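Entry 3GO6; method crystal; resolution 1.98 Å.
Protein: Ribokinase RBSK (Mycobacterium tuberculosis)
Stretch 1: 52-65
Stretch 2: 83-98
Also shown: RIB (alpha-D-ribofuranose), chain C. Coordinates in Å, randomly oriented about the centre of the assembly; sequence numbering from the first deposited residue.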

# COMPACT_ATOMS: atom_id res chain seq x y z
N THR A 52 -1.55 5.52 -6.72
CA THR A 52 -2.96 5.85 -6.88
C THR A 52 -3.80 4.94 -5.98
O THR A 52 -3.37 3.85 -5.61
CB THR A 52 -3.46 5.66 -8.34
OG1 THR A 52 -3.36 4.29 -8.73
CG2 THR A 52 -2.68 6.56 -9.33
N ARG A 53 -5.00 5.40 -5.62
CA ARG A 53 -5.94 4.63 -4.81
C ARG A 53 -7.23 4.54 -5.63
O ARG A 53 -7.89 5.55 -5.85
CB ARG A 53 -6.15 5.34 -3.46
CG ARG A 53 -7.15 4.65 -2.54
CD ARG A 53 -7.22 5.34 -1.17
NE ARG A 53 -8.22 4.68 -0.32
CZ ARG A 53 -9.53 4.94 -0.33
NH1 ARG A 53 -10.01 5.88 -1.13
NH2 ARG A 53 -10.36 4.27 0.48
N THR A 54 -7.56 3.35 -6.13
CA THR A 54 -8.70 3.19 -7.06
C THR A 54 -9.48 1.90 -6.77
O THR A 54 -8.91 0.93 -6.32
CB THR A 54 -8.23 3.13 -8.57
OG1 THR A 54 -7.28 2.07 -8.74
CG2 THR A 54 -7.62 4.48 -9.04
N PRO A 55 -10.81 1.91 -6.99
CA PRO A 55 -11.58 0.68 -6.83
C PRO A 55 -11.13 -0.43 -7.79
O PRO A 55 -10.81 -0.15 -8.97
CB PRO A 55 -13.00 1.10 -7.22
CG PRO A 55 -13.04 2.55 -7.01
CD PRO A 55 -11.66 3.06 -7.35
N GLY A 56 -11.07 -1.65 -7.29
CA GLY A 56 -10.78 -2.81 -8.13
C GLY A 56 -11.23 -4.10 -7.48
O GLY A 56 -12.32 -4.15 -6.90
N GLY A 57 -10.37 -5.11 -7.51
CA GLY A 57 -10.74 -6.46 -7.10
C GLY A 57 -11.02 -7.30 -8.34
O GLY A 57 -11.71 -6.86 -9.25
N LYS A 58 -10.49 -8.53 -8.38
CA LYS A 58 -10.72 -9.41 -9.54
C LYS A 58 -12.20 -9.51 -9.95
O LYS A 58 -12.52 -9.47 -11.14
CB LYS A 58 -10.22 -10.84 -9.26
CG LYS A 58 -8.72 -10.97 -9.30
CD LYS A 58 -8.32 -12.45 -9.14
CE LYS A 58 -6.83 -12.57 -8.83
NZ LYS A 58 -5.97 -11.62 -9.66
N GLY A 59 -13.09 -9.66 -8.99
CA GLY A 59 -14.50 -9.87 -9.34
C GLY A 59 -15.10 -8.59 -9.92
O GLY A 59 -15.76 -8.61 -10.96
N ALA A 60 -14.87 -7.48 -9.22
CA ALA A 60 -15.35 -6.18 -9.69
C ALA A 60 -14.78 -5.88 -11.08
O ALA A 60 -15.52 -5.46 -11.97
CB ALA A 60 -14.93 -5.10 -8.69
N ASN A 61 -13.48 -6.08 -11.26
CA ASN A 61 -12.81 -5.80 -12.54
C ASN A 61 -13.40 -6.65 -13.67
O ASN A 61 -13.59 -6.16 -14.79
CB ASN A 61 -11.30 -6.10 -12.48
CG ASN A 61 -10.55 -5.19 -11.55
OD1 ASN A 61 -11.05 -4.15 -11.13
ND2 ASN A 61 -9.31 -5.57 -11.23
N GLN A 62 -13.65 -7.93 -13.37
CA GLN A 62 -14.21 -8.83 -14.39
C GLN A 62 -15.65 -8.47 -14.74
O GLN A 62 -16.04 -8.52 -15.90
CB GLN A 62 -14.07 -10.29 -13.96
CG GLN A 62 -12.59 -10.69 -13.96
CD GLN A 62 -12.31 -12.07 -13.44
OE1 GLN A 62 -13.20 -12.89 -13.30
NE2 GLN A 62 -11.03 -12.33 -13.14
N ALA A 63 -16.43 -8.05 -13.73
CA ALA A 63 -17.80 -7.59 -13.95
C ALA A 63 -17.82 -6.33 -14.83
O ALA A 63 -18.62 -6.23 -15.77
CB ALA A 63 -18.50 -7.35 -12.59
N VAL A 64 -16.94 -5.38 -14.53
CA VAL A 64 -16.83 -4.13 -15.29
C VAL A 64 -16.44 -4.39 -16.76
O VAL A 64 -17.03 -3.83 -17.69
CB VAL A 64 -15.86 -3.14 -14.63
CG1 VAL A 64 -15.52 -1.99 -15.57
CG2 VAL A 64 -16.47 -2.57 -13.30
N ALA A 65 -15.46 -5.27 -16.96
CA ALA A 65 -15.05 -5.64 -18.32
C ALA A 65 -16.17 -6.34 -19.11
O ALA A 65 -16.40 -6.03 -20.29
CB ALA A 65 -13.79 -6.52 -18.29
N PRO A 83 -16.11 3.31 4.99
CA PRO A 83 -16.10 4.32 3.91
C PRO A 83 -15.64 3.82 2.53
O PRO A 83 -16.23 4.22 1.50
CB PRO A 83 -15.15 5.39 4.46
CG PRO A 83 -15.39 5.33 5.93
CD PRO A 83 -15.46 3.83 6.21
N ALA A 84 -14.61 2.96 2.49
CA ALA A 84 -14.16 2.39 1.19
C ALA A 84 -15.31 1.78 0.42
O ALA A 84 -15.38 1.93 -0.80
CB ALA A 84 -13.09 1.33 1.40
N ALA A 85 -16.21 1.09 1.12
CA ALA A 85 -17.30 0.39 0.46
C ALA A 85 -18.19 1.31 -0.37
O ALA A 85 -18.73 0.89 -1.37
CB ALA A 85 -18.13 -0.36 1.48
N ALA A 86 -18.36 2.56 0.05
CA ALA A 86 -19.20 3.50 -0.71
C ALA A 86 -18.60 3.79 -2.09
O ALA A 86 -19.30 3.81 -3.09
CB ALA A 86 -19.38 4.82 0.07
N GLN A 87 -17.29 4.01 -2.11
CA GLN A 87 -16.54 4.26 -3.33
C GLN A 87 -16.51 3.02 -4.25
O GLN A 87 -16.62 3.13 -5.48
CB GLN A 87 -15.13 4.73 -2.94
CG GLN A 87 -14.26 5.21 -4.08
CD GLN A 87 -12.91 5.77 -3.62
OE1 GLN A 87 -12.70 6.04 -2.43
NE2 GLN A 87 -11.99 5.96 -4.58
N LEU A 88 -16.37 1.83 -3.64
CA LEU A 88 -16.36 0.57 -4.39
C LEU A 88 -17.72 0.30 -5.05
O LEU A 88 -17.78 -0.08 -6.23
CB LEU A 88 -15.98 -0.61 -3.47
CG LEU A 88 -14.58 -0.54 -2.86
CD1 LEU A 88 -14.40 -1.72 -1.89
CD2 LEU A 88 -13.55 -0.57 -4.00
N ARG A 89 -18.79 0.50 -4.30
CA ARG A 89 -20.15 0.35 -4.84
C ARG A 89 -20.43 1.34 -5.98
O ARG A 89 -21.03 0.98 -6.98
CB ARG A 89 -21.19 0.59 -3.73
CG ARG A 89 -21.34 -0.52 -2.72
CD ARG A 89 -22.08 0.02 -1.45
NE ARG A 89 -22.22 -1.02 -0.41
CZ ARG A 89 -23.08 -2.01 -0.51
NH1 ARG A 89 -23.86 -2.06 -1.59
NH2 ARG A 89 -23.18 -2.94 0.44
N ALA A 90 -20.04 2.58 -5.79
CA ALA A 90 -20.30 3.62 -6.79
C ALA A 90 -19.54 3.31 -8.09
O ALA A 90 -20.05 3.54 -9.18
CB ALA A 90 -19.91 4.98 -6.24
N HIS A 91 -18.32 2.77 -7.96
CA HIS A 91 -17.53 2.36 -9.15
C HIS A 91 -18.30 1.33 -9.99
O HIS A 91 -18.37 1.46 -11.23
CB HIS A 91 -16.14 1.81 -8.72
CG HIS A 91 -15.36 1.14 -9.82
ND1 HIS A 91 -14.90 1.81 -10.93
CD2 HIS A 91 -14.95 -0.15 -9.97
CE1 HIS A 91 -14.24 0.97 -11.72
NE2 HIS A 91 -14.25 -0.22 -11.15
N LEU A 92 -18.89 0.34 -9.32
CA LEU A 92 -19.68 -0.69 -9.99
C LEU A 92 -20.97 -0.13 -10.61
O LEU A 92 -21.26 -0.38 -11.79
CB LEU A 92 -19.96 -1.86 -9.04
CG LEU A 92 -18.71 -2.72 -8.80
CD1 LEU A 92 -18.85 -3.59 -7.56
CD2 LEU A 92 -18.39 -3.59 -10.02
N ARG A 93 -21.71 0.68 -9.84
CA ARG A 93 -22.90 1.37 -10.39
C ARG A 93 -22.58 2.23 -11.60
O ARG A 93 -23.36 2.25 -12.56
CB ARG A 93 -23.59 2.24 -9.32
CG ARG A 93 -24.16 1.49 -8.13
CD ARG A 93 -25.19 2.39 -7.33
NE ARG A 93 -24.61 3.72 -7.04
CZ ARG A 93 -23.91 4.03 -5.95
NH1 ARG A 93 -23.69 3.14 -5.00
NH2 ARG A 93 -23.42 5.25 -5.82
N ALA A 94 -21.46 2.95 -11.56
CA ALA A 94 -21.04 3.83 -12.64
C ALA A 94 -20.79 3.05 -13.93
O ALA A 94 -20.85 3.61 -15.03
CB ALA A 94 -19.78 4.60 -12.25
N ASN A 95 -20.52 1.75 -13.79
CA ASN A 95 -20.23 0.87 -14.93
C ASN A 95 -21.35 -0.09 -15.31
O ASN A 95 -21.13 -1.07 -16.04
CB ASN A 95 -18.91 0.11 -14.67
CG ASN A 95 -17.71 1.01 -14.83
OD1 ASN A 95 -17.32 1.35 -15.95
ND2 ASN A 95 -17.12 1.43 -13.72
N ALA A 96 -22.56 0.20 -14.82
CA ALA A 96 -23.79 -0.57 -15.10
C ALA A 96 -23.77 -2.01 -14.58
O ALA A 96 -24.45 -2.89 -15.14
CB ALA A 96 -24.15 -0.52 -16.62
N VAL A 97 -23.04 -2.25 -13.50
CA VAL A 97 -23.01 -3.58 -12.89
C VAL A 97 -24.03 -3.57 -11.77
O VAL A 97 -23.97 -2.72 -10.86
CB VAL A 97 -21.59 -3.92 -12.32
CG1 VAL A 97 -21.62 -5.22 -11.56
CG2 VAL A 97 -20.51 -3.95 -13.45
N GLY A 98 -24.96 -4.52 -11.81
CA GLY A 98 -25.99 -4.65 -10.77
C GLY A 98 -25.42 -5.15 -9.46
O GLY A 98 -24.53 -6.01 -9.45
O5 RIB C . -6.19 -8.66 -11.26
C5 RIB C . -5.91 -7.43 -10.55
C4 RIB C . -6.79 -7.37 -9.29
O4 RIB C . -6.32 -8.36 -8.36
C3 RIB C . -6.69 -6.05 -8.54
O3 RIB C . -7.75 -5.11 -8.83
C2 RIB C . -6.64 -6.46 -7.08
O2 RIB C . -7.74 -5.92 -6.33
C1 RIB C . -6.61 -7.98 -7.02
O1 RIB C . -7.89 -8.53 -6.68
O HOH W 1 -12.77 5.50 0.49
O HOH W 2 -9.34 7.17 -4.03
O HOH W 3 -13.01 -2.57 -12.02

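This is a mostly apolar packing of one helix against a strand-turn-helix unit, with a single direct hydrogen bond and three bridging waters placed where the contact turns polar. The helix of stretch 2 serves two partners at once. It crosses strand 52-56 at 60°, with axes 8.2 Å apart at closest approach, and runs nearly parallel to helix 58-65, at 18° and 10.3 Å. The CA atoms of Pro55 and Leu88 come within 5.4 Å, and those of Val64 and Asn95 within 6.1 Å.

Pro55 is the centre of the strand's share. Its ring packs on the helix: CB of Pro55 lies 3.7 Å from CD2 of Leu88 and 3.5 Å from CG of His91, while its carbonyl O sits over one face of the imidazole. His91 and Gln87, one turn apart, both direct CA-to-CB toward stretch 1, and both take chi1 t.

Two residues before Pro55, at Arg53, the chemistry becomes polar. Arg53 leaves the backbone sideways, but its extended t, t, t chain carries the guanidinium to the helix, where NH1 donates to Gln87 OE1 at 3.0 Å, near the guanidinium plane. Water 1 accepts from Arg53 NH2 and donates to Gln87 OE1; water 2 takes a hydrogen bond from Gln87 NE2 and donates to the carbonyl O of Arg53. Both ends of the Gln87 amide are thereby used.

Where helix 58-65 meets the second helix and the residues just after it, small residues and branched ones mesh. Ala60 CB meets Leu92 CD2 at 4.0 Å, and Ala63 CB meets Val97 CG1 at 3.9 Å. Val64 reaches several partners: its CG2 lies 3.9 Å from Leu92 CD2 and its CG1 3.8 Å from Asn95 CG. Asn95 turns its own amide back, ND2 donating to the carbonyl O of His91 at 2.8 Å. Beyond the helix, the chain bends so that Val97 also points toward stretch 1, extending the apolar seam.

The His91 ring finds its polar partner through water 3, 2.8 Å from NE2 of His91, which donates to Asn61 OD1. The other end of that amide, Asn61 ND2, donates to RIB O3 at 2.9 Å, so one side chain links the packing to the bound sugar. The backbone at the strand end and turn lies against the ribose: Gly57 N donates to RIB O3 at 2.9 Å, and a CB on Gly56 would clash with that same oxygen. Gly57 occupies the N-cap position, right before the helix, at phi/psi 101/135, where a CB would be jammed against the carbonyl O of the residue before; that by itself calls for glycine.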